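Local atomic coordinates of ABC-type transport auxiliary lipoprotein component domain-containing protein (Xanthomonas campestris pv. campestris, PDB entry 2IQI), a protein that is of unknown function but probably serves as an auxiliary lipoprotein component of an ABC-type transport system. Residues A[79-84]-A[172-177]; A[146-151]-A[166-171]. All coordinates share one frame; numbering follows the deposited sequence.

Helix 155-185 takes part in both contacts and is a worked example of one long helix packing against two different partners. Its adjoining segments 166-171 and 172-177 supply one half of contact 2 and contact 1 respectively. In contact 2 the helix faces strand 137-149, the strand that leads into it; in contact 1 it meets the end of helix 69-82. Along the chain the order is 79-84, 146-151, 166-171, 172-177, so the short-range contact falls within the long-range one. The two centres lie about 15 Å apart, yet they touch, Ala80 CB reaching Thr170 CG2 at 3.7 Å. Sheet, long helix and shorter helix are thereby packed into one body.

Contact 1 (A[79-84]-A[172-177]); sequences RAFEDS and ELVGWT
The ring of Phe81 rests one face on Val174 and turns its outer edge to Thr177. Val174 CG2 stands over the middle of that face, 3.8 Å from the ring centroid and only 9° off the ring normal, a well-centred CH-pi contact. At the edge, Phe81 CZ approaches Thr177 CB at 3.5 Å, and Thr177 OG1 sits in the ring plane. This is helix-helix packing beside a mixed, largely antiparallel sheet: the last turn of helix 69-82 leans on helix 155-185, and Phe81 and Thr177 both also touch Leu103 of strand 101-110 in that sheet.

The two branches of Val174 have separate tasks. With CG1 anti to the backbone N (chi1 162°), CG2 falls beside that nitrogen and serves both the aromatic face and Ala80, whose CB lies 3.9 Å from Val174 CG2. The CG1 methyl instead comes alongside the ring, 3.8 Å from Phe81 CE1. The Phe81 and Val174 side chains point in opposing directions as they pass; that of Thr177 lies roughly perpendicular to the Phe81 side chain. No hydrogen bond links the segments, and all four residues that touch are buried, so the join is mainly van der Waals and CH-pi packing. Trp25, from a loop, touches both Ser84, just past the end of helix 69-82, and Val174.

Two hydroxyls beside the interface bond to backbone carbonyls of their own segments. Beyond the helix end, Ser84 OG turns back to Phe81 O at 2.8 Å, on the same face of the carbonyl plane as Ser84 N, and OG is also hydrogen-bonded to Lys86 N. On the partner helix, the hydroxyl at the ring edge reaches one turn back: Thr177 OG1 donates to Leu173 O at 2.7 Å, from 46° above the carbonyl plane.

Contact 2 (A[146-151]-A[166-171]); sequences VARPSS and LTQVTT
Strand 146-149 and helix 166-171 run nearly antiparallel, their axes 8.5 Å apart at 155°, with Val146 facing Val169 across a CA-to-CA separation of 6.3 Å. Gln168 carries most of the helix side of this contact. Its CG is anti to the backbone N (chi1 177°) and the chain stays extended beyond, which takes the amide out over Val146 and on to Arg148. The two valine methyls lie along the amide, Val146 CG1 being 3.7 Å from Gln168 CD and Val146 CG2 equally close to Gln168 NE2. Deeper in, the same CG2 methyl approaches Val169 CB at 4.0 Å, and Val169 continues onto Leu126 of the neighbouring strand 121-132.

The fold here is a strand followed by a short connection and a helix that doubles back over the sheet. Strand 137-149 is backbone-bonded to strand 121-132, Val146 with Ile124 and Arg148 with Ala122, while the helix packs against both. Val146 also touches Ala165 of this helix, and Arg148 touches Gln164.

At the more open border of the interface a single hydrogen bond joins the two segments. Bends at chi2 and chi3 of Arg148 carry its guanidinium round to the helix side, where NH1 gives to Gln168 OE1 at 3.0 Å with a moderately bent N-H...O angle of 143°. The donor lies in the plane of the amide carbonyl, although the oxygen is tilted out of the guanidinium plane, the two flat groups being turned by nearly half a right angle. The other end of the amide is held too: Gln168 NE2 is hydrogen-bonded to Glu172 OE2 one turn further along the helix, and with OE1 and NE2 both engaged the amide's orientation is probably well defined.

Contact 1 (A[79-84]-A[172-177])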
loop_
_atom_site.group_PDB
_atom_site.type_symbol
_atom_site.label_atom_id
_atom_site.label_comp_id
_atom_site.label_asym_id
_atom_site.label_seq_id
_atom_site.Cartn_x
_atom_site.Cartn_y
_atom_site.Cartn_z
ATOM N N ARG A 79 9.157 3.315 4.505
ATOM C CA ARG A 79 9.426 3.191 5.928
ATOM C C ARG A 79 9.488 1.756 6.367
ATOM O O ARG A 79 10.366 1.423 7.144
ATOM C CB ARG A 79 8.449 3.987 6.773
ATOM C CG ARG A 79 8.546 5.439 6.370
ATOM C CD ARG A 79 7.844 6.450 7.219
ATOM N NE ARG A 79 8.083 7.712 6.526
ATOM C CZ ARG A 79 7.252 8.749 6.509
ATOM N NH1 ARG A 79 6.111 8.676 7.177
ATOM N NH2 ARG A 79 7.573 9.838 5.811
ATOM N N ALA A 80 8.604 0.885 5.868
ATOM C CA ALA A 80 8.680 -0.529 6.300
ATOM C C ALA A 80 9.952 -1.276 5.796
ATOM O O ALA A 80 10.510 -2.108 6.514
ATOM C CB ALA A 80 7.428 -1.265 5.981
ATOM N N PHE A 81 10.435 -0.943 4.597
ATOM C CA PHE A 81 11.768 -1.397 4.174
ATOM C C PHE A 81 12.859 -0.873 5.097
ATOM O O PHE A 81 13.737 -1.627 5.492
ATOM C CB PHE A 81 12.077 -1.036 2.707
ATOM C CG PHE A 81 11.327 -1.882 1.696
ATOM C CD1 PHE A 81 11.521 -3.262 1.641
ATOM C CD2 PHE A 81 10.433 -1.302 0.807
ATOM C CE1 PHE A 81 10.840 -4.033 0.733
ATOM C CE2 PHE A 81 9.743 -2.078 -0.112
ATOM C CZ PHE A 81 9.939 -3.429 -0.160
ATOM N N GLU A 82 12.792 0.412 5.445
ATOM C CA GLU A 82 13.787 1.036 6.321
ATOM C C GLU A 82 13.806 0.341 7.654
ATOM O O GLU A 82 14.865 -0.086 8.103
ATOM C CB GLU A 82 13.565 2.538 6.472
ATOM C CG GLU A 82 14.024 3.325 5.234
ATOM C CD GLU A 82 13.535 4.763 5.150
ATOM O OE1 GLU A 82 12.773 5.258 6.027
ATOM O OE2 GLU A 82 13.917 5.418 4.162
ATOM N N ASP A 83 12.642 0.148 8.248
ATOM C CA ASP A 83 12.556 -0.390 9.602
ATOM C C ASP A 83 12.729 -1.900 9.665
ATOM O O ASP A 83 12.584 -2.471 10.735
ATOM C CB ASP A 83 11.190 -0.050 10.251
ATOM C CG ASP A 83 10.994 1.470 10.503
ATOM O OD1 ASP A 83 12.007 2.264 10.560
ATOM O OD2 ASP A 83 9.805 1.860 10.661
ATOM N N SER A 84 12.975 -2.571 8.544
ATOM C CA SER A 84 12.935 -4.022 8.584
ATOM C C SER A 84 14.228 -4.622 9.048
ATOM O O SER A 84 14.226 -5.704 9.626
ATOM C CB SER A 84 12.567 -4.597 7.238
ATOM O OG SER A 84 13.557 -4.291 6.295
ATOM N N GLU A 172 2.622 -7.344 3.212
ATOM C CA GLU A 172 2.638 -8.328 2.156
ATOM C C GLU A 172 3.570 -7.855 1.037
ATOM O O GLU A 172 4.176 -8.667 0.351
ATOM C CB GLU A 172 1.211 -8.614 1.655
ATOM C CG GLU A 172 0.361 -9.478 2.600
ATOM C CD GLU A 172 -1.153 -9.626 2.172
ATOM O OE1 GLU A 172 -1.523 -9.513 0.949
ATOM O OE2 GLU A 172 -1.981 -9.887 3.100
ATOM N N LEU A 173 3.688 -6.546 0.866
ATOM C CA LEU A 173 4.493 -6.013 -0.225
ATOM C C LEU A 173 5.972 -6.172 0.057
ATOM O O LEU A 173 6.730 -6.683 -0.756
ATOM C CB LEU A 173 4.210 -4.535 -0.419
ATOM C CG LEU A 173 3.076 -4.213 -1.357
ATOM C CD1 LEU A 173 2.613 -2.737 -1.223
ATOM C CD2 LEU A 173 3.674 -4.517 -2.714
ATOM N N VAL A 174 6.356 -5.707 1.228
ATOM C CA VAL A 174 7.702 -5.746 1.654
ATOM C C VAL A 174 8.260 -7.164 1.556
ATOM O O VAL A 174 9.384 -7.366 1.059
ATOM C CB VAL A 174 7.799 -5.171 3.049
ATOM C CG1 VAL A 174 9.100 -5.576 3.717
ATOM C CG2 VAL A 174 7.712 -3.659 2.969
ATOM N N GLY A 175 7.474 -8.145 2.003
ATOM C CA GLY A 175 7.949 -9.501 2.150
ATOM C C GLY A 175 8.052 -10.092 0.784
ATOM O O GLY A 175 8.924 -10.899 0.513
ATOM N N TRP A 176 7.180 -9.675 -0.113
ATOM C CA TRP A 176 7.177 -10.269 -1.443
ATOM C C TRP A 176 8.273 -9.654 -2.265
ATOM O O TRP A 176 8.768 -10.290 -3.181
ATOM C CB TRP A 176 5.835 -10.051 -2.098
ATOM C CG TRP A 176 5.753 -10.412 -3.477
ATOM C CD1 TRP A 176 5.446 -11.643 -3.989
ATOM C CD2 TRP A 176 5.919 -9.536 -4.588
ATOM N NE1 TRP A 176 5.437 -11.587 -5.369
ATOM C CE2 TRP A 176 5.738 -10.304 -5.758
ATOM C CE3 TRP A 176 6.243 -8.176 -4.718
ATOM C CZ2 TRP A 176 5.848 -9.749 -7.037
ATOM C CZ3 TRP A 176 6.357 -7.627 -6.007
ATOM C CH2 TRP A 176 6.153 -8.408 -7.137
ATOM N N THR A 177 8.629 -8.411 -1.951
ATOM C CA THR A 177 9.679 -7.700 -2.664
ATOM C C THR A 177 11.039 -8.269 -2.306
ATOM O O THR A 177 11.856 -8.521 -3.179
ATOM C CB THR A 177 9.671 -6.200 -2.334
ATOM O OG1 THR A 177 8.386 -5.685 -2.652
ATOM C CG2 THR A 177 10.724 -5.447 -3.175
#

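Contact 2 (A[146-151]-A[166-171])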
loop_
_atom_site.group_PDB
_atom_site.type_symbol
_atom_site.label_atom_id
_atom_site.label_comp_id
_atom_site.label_asym_id
_atom_site.label_seq_id
_atom_site.Cartn_x
_atom_site.Cartn_y
_atom_site.Cartn_z
ATOM N N VAL A 146 -6.572 -6.200 0.062
ATOM C CA VAL A 146 -6.863 -6.354 1.454
ATOM C C VAL A 146 -8.155 -5.620 1.782
ATOM O O VAL A 146 -8.350 -4.484 1.335
ATOM C CB VAL A 146 -5.717 -5.819 2.287
ATOM C CG1 VAL A 146 -6.104 -5.738 3.753
ATOM C CG2 VAL A 146 -4.511 -6.708 2.130
ATOM N N ALA A 147 -9.050 -6.276 2.531
ATOM C CA ALA A 147 -10.281 -5.625 3.036
ATOM C C ALA A 147 -10.447 -5.859 4.535
ATOM O O ALA A 147 -10.428 -7.003 5.021
ATOM C CB ALA A 147 -11.522 -6.098 2.263
ATOM N N ARG A 148 -10.575 -4.787 5.301
ATOM C CA ARG A 148 -10.703 -4.983 6.750
ATOM C C ARG A 148 -11.977 -4.337 7.236
ATOM O O ARG A 148 -12.170 -3.139 7.038
ATOM C CB ARG A 148 -9.476 -4.449 7.496
ATOM C CG ARG A 148 -8.145 -5.159 7.138
ATOM C CD ARG A 148 -7.998 -6.564 7.726
ATOM N NE ARG A 148 -7.914 -6.493 9.188
ATOM C CZ ARG A 148 -6.773 -6.485 9.882
ATOM N NH1 ARG A 148 -5.611 -6.589 9.242
ATOM N NH2 ARG A 148 -6.788 -6.391 11.216
ATOM N N PRO A 149 -12.861 -5.122 7.883
ATOM C CA PRO A 149 -14.172 -4.571 8.281
ATOM C C PRO A 149 -13.940 -3.497 9.317
ATOM O O PRO A 149 -13.051 -3.625 10.168
ATOM C CB PRO A 149 -14.884 -5.759 8.919
ATOM C CG PRO A 149 -13.740 -6.613 9.459
ATOM C CD PRO A 149 -12.681 -6.505 8.362
ATOM N N SER A 150 -14.703 -2.427 9.172
ATOM C CA SER A 150 -14.752 -1.324 10.089
ATOM C C SER A 150 -15.796 -1.650 11.138
ATOM O O SER A 150 -16.719 -2.390 10.864
ATOM C CB SER A 150 -15.201 -0.098 9.326
ATOM O OG SER A 150 -15.482 0.941 10.222
ATOM N N SER A 151 -15.669 -1.091 12.335
ATOM C CA SER A 151 -16.580 -1.452 13.385
ATOM C C SER A 151 -17.799 -0.544 13.580
ATOM O O SER A 151 -18.823 -0.992 14.154
ATOM C CB SER A 151 -15.864 -1.858 14.686
ATOM O OG SER A 151 -14.858 -0.987 15.079
ATOM N N LEU A 166 -3.746 -0.786 5.486
ATOM C CA LEU A 166 -2.470 -0.268 5.096
ATOM C C LEU A 166 -1.394 -1.119 5.658
ATOM O O LEU A 166 -0.460 -1.447 4.930
ATOM C CB LEU A 166 -2.248 1.142 5.623
ATOM C CG LEU A 166 -2.435 2.198 4.560
ATOM C CD1 LEU A 166 -2.882 3.517 5.204
ATOM C CD2 LEU A 166 -1.158 2.305 3.763
ATOM N N THR A 167 -1.499 -1.450 6.951
ATOM C CA THR A 167 -0.435 -2.178 7.631
ATOM C C THR A 167 -0.310 -3.561 6.993
ATOM O O THR A 167 0.797 -3.976 6.620
ATOM C CB THR A 167 -0.666 -2.253 9.148
ATOM O OG1 THR A 167 -0.650 -0.931 9.684
ATOM C CG2 THR A 167 0.414 -3.088 9.862
ATOM N N GLN A 168 -1.444 -4.239 6.802
ATOM C CA GLN A 168 -1.437 -5.573 6.191
ATOM C C GLN A 168 -0.923 -5.610 4.733
ATOM O O GLN A 168 -0.103 -6.471 4.427
ATOM C CB GLN A 168 -2.783 -6.278 6.346
ATOM C CG GLN A 168 -2.839 -7.613 5.674
ATOM C CD GLN A 168 -4.218 -8.288 5.733
ATOM O OE1 GLN A 168 -5.030 -8.006 6.607
ATOM N NE2 GLN A 168 -4.463 -9.206 4.804
ATOM N N VAL A 169 -1.352 -4.692 3.853
ATOM C CA VAL A 169 -0.871 -4.725 2.453
ATOM C C VAL A 169 0.614 -4.409 2.371
ATOM O O VAL A 169 1.318 -5.049 1.597
ATOM C CB VAL A 169 -1.749 -3.889 1.405
ATOM C CG1 VAL A 169 -1.438 -2.401 1.393
ATOM C CG2 VAL A 169 -1.604 -4.450 0.006
ATOM N N THR A 170 1.085 -3.445 3.177
ATOM C CA THR A 170 2.489 -3.045 3.192
ATOM C C THR A 170 3.314 -4.253 3.643
ATOM O O THR A 170 4.383 -4.503 3.108
ATOM C CB THR A 170 2.740 -1.850 4.159
ATOM O OG1 THR A 170 1.957 -0.727 3.755
ATOM C CG2 THR A 170 4.190 -1.432 4.204
ATOM N N THR A 171 2.811 -5.009 4.622
ATOM C CA THR A 171 3.538 -6.181 5.136
ATOM C C THR A 171 3.665 -7.233 4.020
ATOM O O THR A 171 4.683 -7.947 3.898
ATOM C CB THR A 171 2.838 -6.786 6.375
ATOM O OG1 THR A 171 2.826 -5.823 7.428
ATOM C CG2 THR A 171 3.568 -7.948 6.862
#